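Local coordinates for protein LC-Est1C (PDB 3WYD) that hydrolyses carboxylic esters as the C-terminal esterase domain, of alpha/beta hydrolase fold, of a metagenome-derived enzyme, at residues Y26-Y31 / K35-V40; G70-C75 / R102-D107; G122-A127 / Q157-G162; V168-S173 / I187-I192. One frame throughout, in Å; residues are numbered along the deposited sequence.

Contact 1: residues Y26-Y31 / K35-V40; sequences YVPTTY and KAFPLV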
# COMPACT_ATOMS: atom_id res chain seq x y z
N TYR A 26 4.52 21.04 -9.43
CA TYR A 26 4.30 21.64 -10.74
C TYR A 26 3.62 22.98 -10.61
O TYR A 26 2.58 23.09 -9.97
CB TYR A 26 3.43 20.76 -11.66
CG TYR A 26 3.35 21.33 -13.07
CD1 TYR A 26 4.41 21.14 -13.96
CD2 TYR A 26 2.33 22.20 -13.44
CE1 TYR A 26 4.39 21.74 -15.22
CE2 TYR A 26 2.31 22.81 -14.68
CZ TYR A 26 3.37 22.59 -15.56
OH TYR A 26 3.35 23.20 -16.80
N VAL A 27 4.17 24.02 -11.26
CA VAL A 27 3.61 25.39 -11.21
C VAL A 27 3.32 25.86 -12.65
O VAL A 27 4.23 25.88 -13.50
CB VAL A 27 4.61 26.36 -10.50
CG1 VAL A 27 4.11 27.82 -10.53
CG2 VAL A 27 4.84 25.95 -9.07
N PRO A 28 2.04 26.12 -12.98
CA PRO A 28 1.71 26.50 -14.37
C PRO A 28 2.42 27.75 -14.83
O PRO A 28 2.79 28.60 -14.01
CB PRO A 28 0.21 26.77 -14.34
CG PRO A 28 -0.27 25.99 -13.17
CD PRO A 28 0.82 25.99 -12.17
N THR A 29 2.68 27.81 -16.12
CA THR A 29 3.34 28.98 -16.69
C THR A 29 2.56 30.26 -16.42
O THR A 29 3.14 31.34 -16.47
CB THR A 29 3.55 28.83 -18.21
OG1 THR A 29 2.28 28.73 -18.86
CG2 THR A 29 4.39 27.61 -18.54
N THR A 30 1.25 30.13 -16.23
CA THR A 30 0.34 31.27 -16.04
C THR A 30 0.33 31.85 -14.61
O THR A 30 -0.27 32.91 -14.36
CB THR A 30 -1.11 30.86 -16.39
OG1 THR A 30 -1.41 29.63 -15.73
CG2 THR A 30 -1.29 30.68 -17.88
N TYR A 31 0.92 31.13 -13.66
CA TYR A 31 1.02 31.60 -12.27
C TYR A 31 2.07 32.70 -12.14
O TYR A 31 3.22 32.53 -12.55
CB TYR A 31 1.32 30.45 -11.30
CG TYR A 31 1.46 30.89 -9.85
CD1 TYR A 31 0.34 30.98 -9.01
CD2 TYR A 31 2.70 31.21 -9.32
CE1 TYR A 31 0.47 31.42 -7.71
CE2 TYR A 31 2.85 31.61 -8.00
CZ TYR A 31 1.72 31.71 -7.18
OH TYR A 31 1.89 32.14 -5.89
N LYS A 35 -2.48 36.13 -8.26
CA LYS A 35 -3.85 35.60 -8.20
C LYS A 35 -3.77 34.22 -7.54
O LYS A 35 -2.80 33.49 -7.74
CB LYS A 35 -4.46 35.42 -9.60
CG LYS A 35 -4.65 36.71 -10.42
CD LYS A 35 -5.77 36.53 -11.47
CE LYS A 35 -5.55 35.29 -12.35
NZ LYS A 35 -6.68 34.31 -12.28
N ALA A 36 -4.71 33.95 -6.64
CA ALA A 36 -4.82 32.63 -6.04
C ALA A 36 -5.11 31.57 -7.11
O ALA A 36 -5.95 31.74 -8.00
CB ALA A 36 -5.92 32.64 -4.97
N PHE A 37 -4.42 30.43 -6.96
CA PHE A 37 -4.55 29.29 -7.85
C PHE A 37 -5.11 28.08 -7.08
O PHE A 37 -4.88 27.94 -5.85
CB PHE A 37 -3.17 28.91 -8.44
CG PHE A 37 -2.89 29.54 -9.79
CD1 PHE A 37 -3.15 30.88 -10.03
CD2 PHE A 37 -2.40 28.77 -10.83
CE1 PHE A 37 -2.96 31.43 -11.29
CE2 PHE A 37 -2.24 29.31 -12.11
CZ PHE A 37 -2.49 30.65 -12.33
N PRO A 38 -5.78 27.18 -7.82
CA PRO A 38 -6.16 25.88 -7.22
C PRO A 38 -4.95 24.96 -7.09
O PRO A 38 -3.95 25.14 -7.77
CB PRO A 38 -7.13 25.30 -8.24
CG PRO A 38 -6.51 25.79 -9.58
CD PRO A 38 -6.05 27.22 -9.26
N LEU A 39 -5.04 24.05 -6.13
CA LEU A 39 -3.96 23.18 -5.80
C LEU A 39 -4.49 21.75 -5.89
O LEU A 39 -5.53 21.44 -5.28
CB LEU A 39 -3.51 23.45 -4.38
CG LEU A 39 -2.49 22.53 -3.71
CD1 LEU A 39 -1.19 22.40 -4.56
CD2 LEU A 39 -2.20 22.98 -2.28
N VAL A 40 -3.75 20.87 -6.54
CA VAL A 40 -4.05 19.41 -6.47
C VAL A 40 -2.94 18.68 -5.78
O VAL A 40 -1.76 18.83 -6.12
CB VAL A 40 -4.26 18.81 -7.87
CG1 VAL A 40 -4.55 17.32 -7.76
CG2 VAL A 40 -5.33 19.47 -8.59

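Contact 2: residues G70-C75 / R102-D107; sequences GYIVAC and RDYKID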
# COMPACT_ATOMS: atom_id res chain seq x y z
N GLY A 70 -4.50 25.29 -15.30
CA GLY A 70 -3.97 26.23 -14.32
C GLY A 70 -4.01 25.78 -12.87
O GLY A 70 -4.35 26.54 -11.99
N TYR A 71 -3.57 24.55 -12.63
CA TYR A 71 -3.43 24.04 -11.27
C TYR A 71 -1.99 23.96 -10.86
O TYR A 71 -1.17 23.45 -11.65
CB TYR A 71 -3.96 22.59 -11.20
CG TYR A 71 -5.46 22.45 -11.28
CD1 TYR A 71 -6.15 22.57 -12.49
CD2 TYR A 71 -6.20 22.32 -10.10
CE1 TYR A 71 -7.55 22.49 -12.53
CE2 TYR A 71 -7.57 22.25 -10.13
CZ TYR A 71 -8.25 22.31 -11.32
OH TYR A 71 -9.62 22.18 -11.37
N ILE A 72 -1.66 24.36 -9.63
CA ILE A 72 -0.41 23.97 -8.99
C ILE A 72 -0.61 22.53 -8.51
O ILE A 72 -1.73 22.20 -8.10
CB ILE A 72 -0.08 24.88 -7.79
CG1 ILE A 72 0.26 26.27 -8.35
CG2 ILE A 72 1.05 24.35 -7.00
CD1 ILE A 72 0.43 27.33 -7.28
N VAL A 73 0.36 21.64 -8.76
CA VAL A 73 0.26 20.23 -8.30
C VAL A 73 1.39 19.97 -7.32
O VAL A 73 2.55 20.30 -7.59
CB VAL A 73 0.41 19.24 -9.48
CG1 VAL A 73 0.23 17.78 -8.97
CG2 VAL A 73 -0.60 19.56 -10.59
N ALA A 74 1.09 19.37 -6.17
CA ALA A 74 2.12 18.85 -5.28
C ALA A 74 2.03 17.36 -5.16
O ALA A 74 0.94 16.80 -4.93
CB ALA A 74 2.03 19.52 -3.86
N CYS A 75 3.17 16.70 -5.26
CA CYS A 75 3.24 15.23 -5.20
C CYS A 75 4.11 14.82 -4.04
O CYS A 75 5.36 14.85 -4.16
CB CYS A 75 3.85 14.73 -6.50
SG CYS A 75 2.83 15.13 -7.93
N ARG A 102 1.85 28.41 2.25
CA ARG A 102 2.77 29.50 2.67
C ARG A 102 3.48 30.13 1.47
O ARG A 102 3.55 31.36 1.34
CB ARG A 102 3.81 28.99 3.68
CG ARG A 102 3.27 28.88 5.12
CD ARG A 102 4.39 28.80 6.16
NE ARG A 102 5.25 27.62 6.00
CZ ARG A 102 4.89 26.39 6.35
NH1 ARG A 102 3.70 26.18 6.89
NH2 ARG A 102 5.72 25.37 6.17
N ASP A 103 3.98 29.27 0.58
CA ASP A 103 4.88 29.69 -0.49
C ASP A 103 4.19 30.25 -1.72
O ASP A 103 4.78 31.04 -2.46
CB ASP A 103 5.76 28.51 -0.91
CG ASP A 103 6.75 28.12 0.15
OD1 ASP A 103 6.93 28.89 1.14
OD2 ASP A 103 7.34 27.04 0.00
N TYR A 104 2.96 29.80 -1.97
CA TYR A 104 2.21 30.16 -3.16
C TYR A 104 0.87 30.73 -2.74
O TYR A 104 0.39 30.36 -1.65
CB TYR A 104 1.96 28.89 -4.03
CG TYR A 104 3.25 28.35 -4.61
CD1 TYR A 104 3.70 28.85 -5.83
CD2 TYR A 104 4.10 27.56 -3.85
CE1 TYR A 104 4.94 28.50 -6.31
CE2 TYR A 104 5.38 27.20 -4.32
CZ TYR A 104 5.75 27.67 -5.57
OH TYR A 104 7.01 27.35 -6.06
N LYS A 105 0.23 31.49 -3.62
CA LYS A 105 -1.13 31.97 -3.39
C LYS A 105 -2.12 30.90 -3.76
O LYS A 105 -2.38 30.68 -4.93
CB LYS A 105 -1.45 33.25 -4.18
CG LYS A 105 -0.69 34.47 -3.67
CD LYS A 105 -1.24 35.73 -4.29
CE LYS A 105 -2.59 36.12 -3.68
NZ LYS A 105 -2.39 36.87 -2.40
N ILE A 106 -2.63 30.21 -2.75
CA ILE A 106 -3.54 29.10 -3.01
C ILE A 106 -4.96 29.47 -2.58
O ILE A 106 -5.17 29.99 -1.47
CB ILE A 106 -3.13 27.83 -2.22
CG1 ILE A 106 -1.69 27.40 -2.54
CG2 ILE A 106 -4.14 26.69 -2.42
CD1 ILE A 106 -1.45 27.21 -4.03
N ASP A 107 -5.92 29.22 -3.45
CA ASP A 107 -7.35 29.45 -3.15
C ASP A 107 -7.82 28.40 -2.13
O ASP A 107 -7.83 27.23 -2.41
CB ASP A 107 -8.15 29.29 -4.45
CG ASP A 107 -9.61 29.57 -4.29
OD1 ASP A 107 -10.13 29.50 -3.16
OD2 ASP A 107 -10.27 29.79 -5.33

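Contact 3: residues G122-A127 / Q157-G162; sequences GTWSIA and QLVVHG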
# COMPACT_ATOMS: atom_id res chain seq x y z
N GLY A 122 -5.06 6.59 0.34
CA GLY A 122 -4.64 7.80 1.02
C GLY A 122 -5.57 8.97 0.81
O GLY A 122 -5.80 9.76 1.71
N THR A 123 -6.08 9.11 -0.41
CA THR A 123 -7.03 10.20 -0.69
C THR A 123 -8.22 10.13 0.28
O THR A 123 -8.62 11.15 0.85
CB THR A 123 -7.53 10.14 -2.15
OG1 THR A 123 -6.44 10.42 -3.03
CG2 THR A 123 -8.60 11.18 -2.45
N TRP A 124 -8.81 8.96 0.40
CA TRP A 124 -9.93 8.85 1.33
C TRP A 124 -9.52 8.98 2.79
O TRP A 124 -10.23 9.66 3.55
CB TRP A 124 -10.65 7.51 1.14
CG TRP A 124 -11.85 7.59 0.19
CD1 TRP A 124 -12.81 8.56 0.17
CD2 TRP A 124 -12.19 6.67 -0.86
NE1 TRP A 124 -13.74 8.29 -0.81
CE2 TRP A 124 -13.44 7.08 -1.40
CE3 TRP A 124 -11.63 5.47 -1.32
CZ2 TRP A 124 -14.12 6.34 -2.39
CZ3 TRP A 124 -12.26 4.74 -2.35
CH2 TRP A 124 -13.50 5.22 -2.89
N SER A 125 -8.46 8.30 3.19
CA SER A 125 -8.15 8.31 4.64
C SER A 125 -7.71 9.68 5.12
O SER A 125 -8.10 10.12 6.23
CB SER A 125 -7.15 7.23 5.01
OG SER A 125 -5.93 7.43 4.38
N ILE A 126 -6.91 10.38 4.32
CA ILE A 126 -6.49 11.73 4.72
C ILE A 126 -7.66 12.68 4.80
O ILE A 126 -7.77 13.48 5.71
CB ILE A 126 -5.36 12.23 3.83
CG1 ILE A 126 -4.14 11.33 4.02
CG2 ILE A 126 -5.09 13.75 4.03
CD1 ILE A 126 -3.05 11.67 2.93
N ALA A 127 -8.54 12.64 3.80
CA ALA A 127 -9.70 13.51 3.81
C ALA A 127 -10.60 13.21 5.02
O ALA A 127 -11.16 14.11 5.62
CB ALA A 127 -10.48 13.35 2.49
N GLN A 157 -17.09 13.63 -4.75
CA GLN A 157 -16.07 12.63 -4.99
C GLN A 157 -16.27 12.02 -6.36
O GLN A 157 -17.40 11.65 -6.74
CB GLN A 157 -16.19 11.55 -3.93
CG GLN A 157 -15.72 12.09 -2.55
CD GLN A 157 -16.16 11.22 -1.39
OE1 GLN A 157 -15.89 10.02 -1.36
NE2 GLN A 157 -16.98 11.79 -0.49
N LEU A 158 -15.19 11.89 -7.12
CA LEU A 158 -15.12 11.07 -8.31
C LEU A 158 -14.31 9.83 -8.01
O LEU A 158 -13.15 9.94 -7.58
CB LEU A 158 -14.39 11.87 -9.41
CG LEU A 158 -14.15 11.05 -10.68
CD1 LEU A 158 -15.48 10.90 -11.44
CD2 LEU A 158 -13.15 11.72 -11.59
N VAL A 159 -14.93 8.67 -8.16
CA VAL A 159 -14.29 7.41 -7.81
C VAL A 159 -14.07 6.63 -9.10
O VAL A 159 -14.97 6.52 -9.89
CB VAL A 159 -15.18 6.58 -6.88
CG1 VAL A 159 -14.50 5.24 -6.52
CG2 VAL A 159 -15.46 7.38 -5.58
N VAL A 160 -12.85 6.10 -9.29
CA VAL A 160 -12.52 5.32 -10.51
C VAL A 160 -12.00 3.96 -10.11
O VAL A 160 -11.19 3.86 -9.17
CB VAL A 160 -11.47 6.03 -11.33
CG1 VAL A 160 -11.05 5.19 -12.53
CG2 VAL A 160 -11.95 7.40 -11.78
N HIS A 161 -12.53 2.89 -10.71
CA HIS A 161 -11.96 1.57 -10.42
C HIS A 161 -12.20 0.68 -11.60
O HIS A 161 -13.27 0.75 -12.22
CB HIS A 161 -12.63 0.92 -9.17
CG HIS A 161 -11.71 0.06 -8.34
ND1 HIS A 161 -11.39 0.38 -7.04
CD2 HIS A 161 -11.03 -1.07 -8.64
CE1 HIS A 161 -10.61 -0.56 -6.54
NE2 HIS A 161 -10.32 -1.42 -7.50
N GLY A 162 -11.27 -0.22 -11.85
CA GLY A 162 -11.47 -1.20 -12.94
C GLY A 162 -12.12 -2.47 -12.42
O GLY A 162 -11.78 -2.94 -11.34

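Contact 4: residues V168-S173 / I187-I192; sequences VPVERS and IKYIEI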
# COMPACT_ATOMS: atom_id res chain seq x y z
N VAL A 168 -6.33 -4.56 -6.15
CA VAL A 168 -7.36 -4.06 -5.22
C VAL A 168 -8.73 -4.44 -5.83
O VAL A 168 -9.09 -3.92 -6.87
CB VAL A 168 -7.29 -2.52 -5.04
CG1 VAL A 168 -8.47 -2.03 -4.09
CG2 VAL A 168 -5.91 -2.08 -4.45
N PRO A 169 -9.46 -5.37 -5.21
CA PRO A 169 -10.76 -5.76 -5.79
C PRO A 169 -11.68 -4.56 -5.97
O PRO A 169 -11.69 -3.63 -5.15
CB PRO A 169 -11.35 -6.71 -4.75
CG PRO A 169 -10.07 -7.32 -4.05
CD PRO A 169 -9.12 -6.13 -3.99
N VAL A 170 -12.37 -4.57 -7.10
CA VAL A 170 -13.33 -3.52 -7.42
C VAL A 170 -14.36 -3.33 -6.29
O VAL A 170 -14.84 -2.19 -6.08
CB VAL A 170 -13.98 -3.81 -8.79
CG1 VAL A 170 -14.96 -5.04 -8.73
CG2 VAL A 170 -14.73 -2.57 -9.30
N GLU A 171 -14.64 -4.39 -5.54
CA GLU A 171 -15.54 -4.28 -4.39
C GLU A 171 -15.06 -3.28 -3.35
O GLU A 171 -15.89 -2.65 -2.65
CB GLU A 171 -15.72 -5.66 -3.74
CG GLU A 171 -16.51 -6.63 -4.63
CD GLU A 171 -15.67 -7.42 -5.69
OE1 GLU A 171 -14.44 -7.22 -5.89
OE2 GLU A 171 -16.32 -8.26 -6.38
N ARG A 172 -13.76 -2.96 -3.34
CA ARG A 172 -13.24 -1.97 -2.38
C ARG A 172 -13.73 -0.56 -2.73
O ARG A 172 -14.03 0.22 -1.81
CB ARG A 172 -11.71 -2.02 -2.28
CG ARG A 172 -11.15 -3.37 -1.85
CD ARG A 172 -11.68 -3.82 -0.47
NE ARG A 172 -11.12 -5.12 -0.13
CZ ARG A 172 -11.59 -6.27 -0.59
NH1 ARG A 172 -12.79 -6.34 -1.15
NH2 ARG A 172 -10.91 -7.40 -0.37
N SER A 173 -13.92 -0.25 -4.02
CA SER A 173 -14.52 1.04 -4.35
C SER A 173 -16.04 0.93 -4.24
O SER A 173 -16.71 1.90 -3.85
CB SER A 173 -14.12 1.51 -5.75
OG SER A 173 -12.86 2.14 -5.70
N ILE A 187 -21.57 12.20 -5.75
CA ILE A 187 -20.55 11.20 -6.08
C ILE A 187 -20.80 10.73 -7.50
O ILE A 187 -21.96 10.55 -7.95
CB ILE A 187 -20.50 10.05 -5.04
CG1 ILE A 187 -19.32 9.09 -5.31
CG2 ILE A 187 -21.85 9.30 -4.98
CD1 ILE A 187 -18.89 8.34 -4.05
N LYS A 188 -19.71 10.58 -8.24
CA LYS A 188 -19.74 9.99 -9.55
C LYS A 188 -18.77 8.83 -9.56
O LYS A 188 -17.61 8.99 -9.17
CB LYS A 188 -19.33 11.01 -10.62
CG LYS A 188 -19.22 10.39 -12.04
CD LYS A 188 -18.95 11.47 -13.10
CE LYS A 188 -18.97 10.80 -14.49
NZ LYS A 188 -18.89 11.81 -15.57
N TYR A 189 -19.22 7.67 -9.99
CA TYR A 189 -18.36 6.50 -9.94
C TYR A 189 -18.19 6.01 -11.36
O TYR A 189 -19.17 5.65 -12.04
CB TYR A 189 -19.02 5.43 -9.08
CG TYR A 189 -18.32 4.07 -9.03
CD1 TYR A 189 -16.93 4.00 -9.04
CD2 TYR A 189 -19.05 2.87 -8.94
CE1 TYR A 189 -16.28 2.74 -8.96
CE2 TYR A 189 -18.39 1.64 -8.84
CZ TYR A 189 -17.01 1.61 -8.87
OH TYR A 189 -16.35 0.41 -8.80
N ILE A 190 -16.93 5.98 -11.78
CA ILE A 190 -16.53 5.43 -13.10
C ILE A 190 -15.95 4.06 -12.84
O ILE A 190 -14.78 3.90 -12.47
CB ILE A 190 -15.54 6.35 -13.84
CG1 ILE A 190 -16.18 7.73 -14.07
CG2 ILE A 190 -15.10 5.69 -15.20
CD1 ILE A 190 -15.22 8.77 -14.61
N GLU A 191 -16.76 3.03 -13.10
CA GLU A 191 -16.26 1.67 -13.03
C GLU A 191 -15.97 1.20 -14.45
O GLU A 191 -16.86 1.25 -15.32
CB GLU A 191 -17.27 0.75 -12.39
CG GLU A 191 -16.64 -0.63 -12.12
CD GLU A 191 -17.59 -1.57 -11.43
OE1 GLU A 191 -17.90 -1.34 -10.24
OE2 GLU A 191 -18.06 -2.54 -12.07
N ILE A 192 -14.70 0.85 -14.72
CA ILE A 192 -14.28 0.59 -16.11
C ILE A 192 -14.31 -0.89 -16.42
O ILE A 192 -13.61 -1.69 -15.78
CB ILE A 192 -12.88 1.13 -16.34
CG1 ILE A 192 -12.91 2.65 -16.18
CG2 ILE A 192 -12.35 0.70 -17.74
CD1 ILE A 192 -11.58 3.34 -16.16

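Contact 1: residues Y26-Y31 / K35-V40
Pro28 is the first residue of 26-31 to meet the strand that opens at Phe37: its ring atom CG lies 4.0 Å from Phe37 CE2, at the rim of the phenyl ring and near its plane. Pro28 also begins a type I beta turn closed by the bond from Tyr31 N to Pro28 O (3.2 Å), which brings the chain past the CZ end of the same ring. Thr30, within the turn, sets OG1 in the plane of the phenyl at its edge, 3.7 Å from Phe37 CZ; a chi1 of 49° places this hydroxyl between the backbone N and the carbonyl carbon. Tyr31 then covers one face. Its CB sits 4.0 Å from the Phe37 ring centroid, a CH-pi contact 20° off the ring normal, and its CD1 edge comes down 3.6 Å from Phe37 CG. The two rings form a T-shaped pair, Tyr31 giving the edge and Phe37 the face, with planes at 88° and centroids 5.1 Å apart. The CE1 side of the tyrosine also passes the carbonyl of Lys35, while its hydroxyl is hydrogen-bonded to the backbone N of Lys105, tying the loop to the chain between helix 88-103 and strand 106-107. Cutting Phe37 back to an alanine is likely to rob the Tyr31 edge of its aromatic face and open a gap between turn and strand. No hydrogen bond links the two segments: ring packing makes the contact, and polar ties run to other parts, such as Lys105.

Contact 2: residues G70-C75 / R102-D107
Ile72 reaches both Tyr104 and Ile106 with a single methyl, CD1, and the whole contact is apolar. Its conformation explains the reach: CG1 stands beside the backbone N and anti to the carbonyl carbon (chi1 -69°), and the chain then runs on extended (chi2 172°), carrying CD1 outward from strand 72-76 while the shorter branch CG2 stays back. The delta methyl is 3.8 Å from Ile106 CD1, a methyl-to-methyl touch between two side chains set at a slant to one another. Ile106 shares the first torsion of Ile72 but bends at the second (chi2 -54°), so that its own CD1 folds round toward the strand although the side chain does not start out in that direction. The same Ile72 methyl also rests against the root of the tyrosine, 3.9 Å from both CB and CD1 of Tyr104. This approach to the aromatic ring is oblique, and it involves the inner part of the ring, well short of the hydroxyl. Tyr104 is the first residue to leave the helical conformation after helix 88-103, and its CB points toward the strand. Around this point Ile72 also packs on Leu25, Pro28, Tyr31 and Leu39, and Tyr104 on Leu25 and Val27. Strand 72-76 lies between antiparallel strand 23-26 and parallel strand 37-43; from it Ile72 meets the residues that follow helix 88-103, and backbone bonds from Phe37 to Lys105 and Asp107 join these residues to strand 37-43.

Contact 3: residues G122-A127 / Q157-G162
Gln157 OE1 accepts the indole N-H of Trp124 in a hydrogen bond of 2.8 Å between NE1 and OE1, nearly straight at 175°. It joins helix 118-129 to strand 157-162 in the alpha/beta hydrolase fold; the helix begins within a GxSxG sequence, just after Ser117, probably the nucleophile on its elbow. The oxygen lies in the plane of the indole, at its edge, but the N-H meets the amide from above: NE1 stands 38° out of the carbonyl plane, and ring and amide planes are 80° apart. The glutamine gets there with CG beside its backbone N and an extended chain beyond. Its other amide atom, NE2, is hydrogen-bonded to the carbonyl of Ile155, which should fix the rotation of the amide and leave OE1 facing the tryptophan. All three touching residues are buried, so the bond satisfies a polar N-H inside the protein. Farther along the strand, Val159 packs against the six-membered part of the indole, approaching obliquely, with its two methyls divided between neighbouring ring atoms. Met176 of helix 171-181, Ile152 and Pro139 also border the tryptophan. Within this packing CG2 of Val159 sits 3.6 Å from Trp124 CZ2, and CG1 of Val159 lies 3.8 Å from Trp124 CH2.

Contact 4: residues V168-S173 / I187-I192
Val170 makes the van der Waals part of this contact with one methyl, CG2, which lies 3.4 Å from Tyr189 OH and 3.5 Å from Glu191 OE1. A chi1 of 71° puts CG1 between the backbone N and the carbonyl carbon and leaves CG2 anti to N, pointing at this polar pair; the valine crosses both side chains at about a right angle. One turn on, CB of Ser173 approaches the phenol obliquely, 3.9 Å from Tyr189 OH; the serine hydroxyl itself is hydrogen-bonded to His161 ND1 on the adjacent strand. The hydrogen bonding proper lies within 187-192: Tyr189 OH donates to Glu191 OE1 over 2.7 Å, and OE1 receives it on its lone pair anti to the other carboxylate oxygen. These two residues are two apart on the strand and so project on the same side, toward the helix. Among charges, Glu191 OE2 forms a salt bridge with Arg174, which leaves the carboxylate held from both oxygens. A phenylalanine at Tyr189 would probably leave Glu191 OE1 without the hydroxyl that donates to it and take away the atom that Val170 CG2 touches. Backbone bonds run from Arg172 N to Pro169 O and from Ser173 N to Val170 O. Helix 171-181 is the crossover of a beta-alpha-beta unit, packed near its start on edge strand 187-192 of the alpha/beta hydrolase sheet, close to the probable Ser117-Asp165-His197 triad.

How the contacts relate
All four contacts reach one mixed sheet of the alpha/beta hydrolase fold, and they follow one another along the chain. Contacts 1 and 2 lie together at one end, their centres about 5 Å apart, joined through neighbouring strands 37-43 and 72-76. Contacts 3 and 4 form a second pair toward the other end, about 9 Å between centres, sharing adjacent strands 157-162 and 187-192 and linked by His161 and Ser173. Between contacts 1 and 4 the centres are about 30 Å apart, on opposite sides of the chain's centre. The first pair joins loops and a helix end to the sheet margin; the second packs helices 118-129 and 171-181 on the strands near the probable catalytic residues.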